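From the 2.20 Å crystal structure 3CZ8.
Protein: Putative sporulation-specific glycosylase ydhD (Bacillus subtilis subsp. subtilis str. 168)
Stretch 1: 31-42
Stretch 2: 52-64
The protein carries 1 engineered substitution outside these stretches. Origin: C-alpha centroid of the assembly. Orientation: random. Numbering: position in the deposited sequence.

Stretch 1, residues 31-42: PYSSSISIFEYH
Stretch 2 52-64: QLNDAAAIETTWQ

Residues 35-42 form a β-strand with extended phi/psi values, entered through a loop that Ser33 breaks at -107/-3; 52-55 are an irregular lead-in to a helix that begins at Ala56, with phi/psi near -63/-43 over 56-63. The segments run in opposite senses: Tyr41 lies beside Gln52 (CA to CA 6.7 Å), Ile38 beside Asp55 (8.3 Å) and Ile36 beside Thr62 (7.6 Å). The contact between them buries 504 Å², both sides summed.

Gln52 is extended (phi/psi -133/165), its side chain directed away, so it offers its backbone: CA lies 3.8 Å from Tyr41 CE2. Leu53, also extended (-125/158), points toward the strand with chi1 m and chi2 t. Its branched apolar end suits a pocket of ring and backbone: CG sits over one face of the Tyr41 ring, 4.1 Å from the centroid and 20° off the normal, in a CH-pi contact. Leu53 CD1 lies 3.6 Å from Tyr41 CE1 and 4.4 Å from Ile38 CG2, while Leu53 CD2 approaches Glu40 O at 3.5 Å.

Asn54 turns away, and Asp55 (-109/-12, chi1 p) turns back. Tyr41, with chi1 m and chi2 83°, extends its phenol so that OH donates to Asp55 OD1 at 2.4 Å, a very short hydrogen bond near the ring plane. A carboxylate suits this buried place by accepting the hydrogen bond of the phenol. Asp55 O also receives Ile59 N at 2.8 Å, starting the helical pattern.

Along the helix, Ala58 faces the strand, its small CB 4.2 Å from Ile38 CD1 (chi1 m, chi2 t). One turn later Thr62, chi1 m, sets CG2 3.9 Å from Ile36 CD1 (also m, t), while Thr62 OG1 donates to Ala58 O at 2.6 Å, satisfying its polarity within the helix. Trp63 starts away, but chi1 -81° and chi2 125° bring its indole back; Trp63 CZ3 meets Tyr32 CE1 at 3.6 Å, edge to edge, with Tyr32 chi1 m. Two long, flat aromatic side chains can thus make an apolar contact from partly exposed positions.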

# COMPACT_ATOMS: atom_id res chain seq x y z
N PRO A 31 -24.85 -11.85 -12.86
CA PRO A 31 -24.03 -10.69 -13.25
C PRO A 31 -23.15 -10.20 -12.10
O PRO A 31 -23.61 -10.14 -10.96
CB PRO A 31 -25.07 -9.63 -13.63
CG PRO A 31 -26.34 -10.08 -12.99
CD PRO A 31 -26.29 -11.57 -13.04
N TYR A 32 -21.89 -9.89 -12.41
CA TYR A 32 -20.89 -9.58 -11.38
C TYR A 32 -21.19 -8.29 -10.61
O TYR A 32 -21.70 -7.32 -11.17
CB TYR A 32 -19.47 -9.58 -11.94
CG TYR A 32 -18.96 -10.95 -12.36
CD1 TYR A 32 -17.86 -11.07 -13.21
CD2 TYR A 32 -19.57 -12.12 -11.91
CE1 TYR A 32 -17.39 -12.32 -13.61
CE2 TYR A 32 -19.11 -13.38 -12.30
CZ TYR A 32 -18.02 -13.47 -13.15
OH TYR A 32 -17.55 -14.71 -13.53
N SER A 33 -20.88 -8.31 -9.32
CA SER A 33 -21.26 -7.26 -8.39
C SER A 33 -20.08 -6.37 -7.98
O SER A 33 -20.26 -5.39 -7.24
CB SER A 33 -21.92 -7.91 -7.17
OG SER A 33 -22.17 -6.97 -6.14
N SER A 34 -18.89 -6.70 -8.45
CA SER A 34 -17.69 -5.95 -8.10
C SER A 34 -16.72 -5.86 -9.27
O SER A 34 -16.89 -6.54 -10.28
CB SER A 34 -17.00 -6.58 -6.89
OG SER A 34 -15.96 -5.75 -6.39
N SER A 35 -15.73 -4.99 -9.13
CA SER A 35 -14.70 -4.85 -10.16
C SER A 35 -13.36 -4.48 -9.55
O SER A 35 -13.29 -4.03 -8.41
CB SER A 35 -15.12 -3.84 -11.24
OG SER A 35 -15.44 -2.58 -10.68
N ILE A 36 -12.30 -4.71 -10.31
CA ILE A 36 -10.95 -4.29 -9.95
C ILE A 36 -10.41 -3.55 -11.17
O ILE A 36 -10.37 -4.11 -12.26
CB ILE A 36 -10.05 -5.50 -9.58
CG1 ILE A 36 -10.36 -5.97 -8.15
CG2 ILE A 36 -8.57 -5.17 -9.70
CD1 ILE A 36 -9.83 -7.35 -7.83
N SER A 37 -10.02 -2.29 -10.98
CA SER A 37 -9.40 -1.53 -12.05
C SER A 37 -7.89 -1.53 -11.85
O SER A 37 -7.37 -0.87 -10.95
CB SER A 37 -9.96 -0.10 -12.11
OG SER A 37 -11.37 -0.11 -11.97
N ILE A 38 -7.19 -2.23 -12.72
CA ILE A 38 -5.77 -2.36 -12.63
C ILE A 38 -5.02 -1.19 -13.22
O ILE A 38 -5.20 -0.87 -14.34
CB ILE A 38 -5.30 -3.66 -13.28
CG1 ILE A 38 -5.95 -4.85 -12.62
CG2 ILE A 38 -3.84 -3.80 -13.18
CD1 ILE A 38 -5.97 -5.99 -13.43
N PHE A 39 -4.13 -0.59 -12.45
CA PHE A 39 -3.37 0.56 -12.88
C PHE A 39 -2.13 0.14 -13.63
O PHE A 39 -1.64 -0.88 -13.39
CB PHE A 39 -3.04 1.47 -11.71
CG PHE A 39 -4.14 2.41 -11.37
CD1 PHE A 39 -4.06 3.74 -11.70
CD2 PHE A 39 -5.28 1.98 -10.77
CE1 PHE A 39 -5.08 4.56 -11.42
CE2 PHE A 39 -6.28 2.83 -10.51
CZ PHE A 39 -6.17 4.11 -10.83
N GLU A 40 -1.59 0.96 -14.51
CA GLU A 40 -2.28 1.68 -15.54
C GLU A 40 -1.72 1.32 -16.91
O GLU A 40 -0.64 0.79 -17.00
CB GLU A 40 -2.07 3.14 -15.31
CG GLU A 40 -0.66 3.46 -14.97
CD GLU A 40 0.12 3.95 -16.14
OE1 GLU A 40 1.32 3.76 -16.15
OE2 GLU A 40 -0.48 4.53 -17.03
N TYR A 41 -2.47 1.61 -17.96
CA TYR A 41 -1.92 1.85 -19.28
C TYR A 41 -1.97 3.30 -19.63
O TYR A 41 -2.91 3.95 -19.34
CB TYR A 41 -2.72 1.09 -20.33
CG TYR A 41 -2.59 -0.40 -20.30
CD1 TYR A 41 -3.33 -1.16 -19.45
CD2 TYR A 41 -1.73 -1.05 -21.17
CE1 TYR A 41 -3.23 -2.47 -19.44
CE2 TYR A 41 -1.62 -2.36 -21.16
CZ TYR A 41 -2.37 -3.08 -20.30
OH TYR A 41 -2.28 -4.43 -20.25
N HIS A 42 -0.93 3.82 -20.25
CA HIS A 42 -0.93 5.21 -20.60
C HIS A 42 -0.89 5.48 -22.09
O HIS A 42 -0.51 4.64 -22.87
CB HIS A 42 0.16 5.98 -19.85
CG HIS A 42 1.48 5.30 -19.85
ND1 HIS A 42 1.80 4.30 -18.97
CD2 HIS A 42 2.56 5.45 -20.65
CE1 HIS A 42 3.01 3.86 -19.23
NE2 HIS A 42 3.49 4.55 -20.24
N GLN A 52 2.84 -1.67 -22.08
CA GLN A 52 2.13 -2.92 -21.81
C GLN A 52 2.37 -3.32 -20.36
O GLN A 52 3.26 -2.79 -19.70
CB GLN A 52 2.56 -4.02 -22.79
CG GLN A 52 4.07 -4.23 -22.94
CD GLN A 52 4.45 -5.02 -24.19
OE1 GLN A 52 5.63 -5.26 -24.44
NE2 GLN A 52 3.45 -5.43 -24.97
N LEU A 53 1.56 -4.25 -19.86
CA LEU A 53 1.68 -4.69 -18.48
C LEU A 53 1.85 -6.19 -18.37
O LEU A 53 1.47 -6.94 -19.27
CB LEU A 53 0.44 -4.28 -17.67
CG LEU A 53 0.10 -2.83 -17.36
CD1 LEU A 53 -1.14 -2.83 -16.50
CD2 LEU A 53 1.23 -2.11 -16.65
N ASN A 54 2.40 -6.62 -17.24
CA ASN A 54 2.39 -8.02 -16.86
C ASN A 54 1.09 -8.29 -16.11
O ASN A 54 1.09 -8.47 -14.90
CB ASN A 54 3.61 -8.36 -16.01
CG ASN A 54 3.85 -9.86 -15.90
OD1 ASN A 54 3.76 -10.59 -16.89
ND2 ASN A 54 4.17 -10.32 -14.70
N ASP A 55 -0.01 -8.31 -16.86
CA ASP A 55 -1.35 -8.33 -16.27
C ASP A 55 -2.09 -9.66 -16.43
O ASP A 55 -3.11 -9.88 -15.77
CB ASP A 55 -2.20 -7.17 -16.80
CG ASP A 55 -2.32 -7.13 -18.33
OD1 ASP A 55 -2.99 -6.21 -18.83
OD2 ASP A 55 -1.75 -8.00 -19.03
N ALA A 56 -1.55 -10.53 -17.28
CA ALA A 56 -2.17 -11.81 -17.63
C ALA A 56 -2.55 -12.67 -16.43
O ALA A 56 -3.63 -13.27 -16.40
CB ALA A 56 -1.27 -12.60 -18.59
N ALA A 57 -1.67 -12.72 -15.43
CA ALA A 57 -1.93 -13.46 -14.20
C ALA A 57 -3.03 -12.79 -13.37
O ALA A 57 -3.90 -13.47 -12.83
CB ALA A 57 -0.65 -13.60 -13.38
N ALA A 58 -2.99 -11.46 -13.30
CA ALA A 58 -3.96 -10.68 -12.52
C ALA A 58 -5.38 -10.71 -13.11
O ALA A 58 -6.36 -10.77 -12.37
CB ALA A 58 -3.47 -9.24 -12.36
N ILE A 59 -5.47 -10.67 -14.44
CA ILE A 59 -6.75 -10.78 -15.16
C ILE A 59 -7.42 -12.13 -14.89
O ILE A 59 -8.60 -12.17 -14.51
CB ILE A 59 -6.57 -10.55 -16.68
CG1 ILE A 59 -6.07 -9.13 -16.95
CG2 ILE A 59 -7.88 -10.78 -17.44
CD1 ILE A 59 -5.44 -8.94 -18.33
N GLU A 60 -6.64 -13.21 -15.05
CA GLU A 60 -7.11 -14.59 -14.86
C GLU A 60 -7.59 -14.85 -13.43
O GLU A 60 -8.62 -15.50 -13.23
CB GLU A 60 -6.01 -15.58 -15.25
CG GLU A 60 -6.46 -17.04 -15.37
CD GLU A 60 -5.30 -18.03 -15.45
OE1 GLU A 60 -4.34 -17.79 -16.21
OE2 GLU A 60 -5.36 -19.06 -14.76
N THR A 61 -6.85 -14.32 -12.46
CA THR A 61 -7.17 -14.47 -11.04
C THR A 61 -8.46 -13.73 -10.68
O THR A 61 -9.29 -14.26 -9.94
CB THR A 61 -6.00 -13.97 -10.15
OG1 THR A 61 -4.77 -14.55 -10.60
CG2 THR A 61 -6.22 -14.33 -8.68
N THR A 62 -8.63 -12.52 -11.22
CA THR A 62 -9.82 -11.70 -10.97
C THR A 62 -11.09 -12.37 -11.50
O THR A 62 -12.09 -12.47 -10.77
CB THR A 62 -9.68 -10.27 -11.57
OG1 THR A 62 -8.41 -9.71 -11.20
CG2 THR A 62 -10.78 -9.35 -11.05
N TRP A 63 -11.04 -12.86 -12.74
CA TRP A 63 -12.16 -13.59 -13.35
C TRP A 63 -12.60 -14.79 -12.52
O TRP A 63 -13.80 -14.97 -12.28
CB TRP A 63 -11.80 -14.06 -14.76
CG TRP A 63 -11.91 -13.04 -15.86
CD1 TRP A 63 -10.92 -12.68 -16.74
CD2 TRP A 63 -13.07 -12.27 -16.22
NE1 TRP A 63 -11.39 -11.73 -17.61
CE2 TRP A 63 -12.70 -11.46 -17.33
CE3 TRP A 63 -14.38 -12.18 -15.72
CZ2 TRP A 63 -13.59 -10.57 -17.93
CZ3 TRP A 63 -15.26 -11.29 -16.33
CH2 TRP A 63 -14.87 -10.50 -17.42
N GLN A 64 -11.63 -15.59 -12.08
CA GLN A 64 -11.87 -16.78 -11.26
C GLN A 64 -12.52 -16.48 -9.91
O GLN A 64 -13.17 -17.34 -9.32
CB GLN A 64 -10.57 -17.56 -11.06
CG GLN A 64 -10.13 -18.37 -12.27
CD GLN A 64 -8.64 -18.68 -12.30
OE1 GLN A 64 -7.91 -18.35 -11.36
NE2 GLN A 64 -8.19 -19.32 -13.37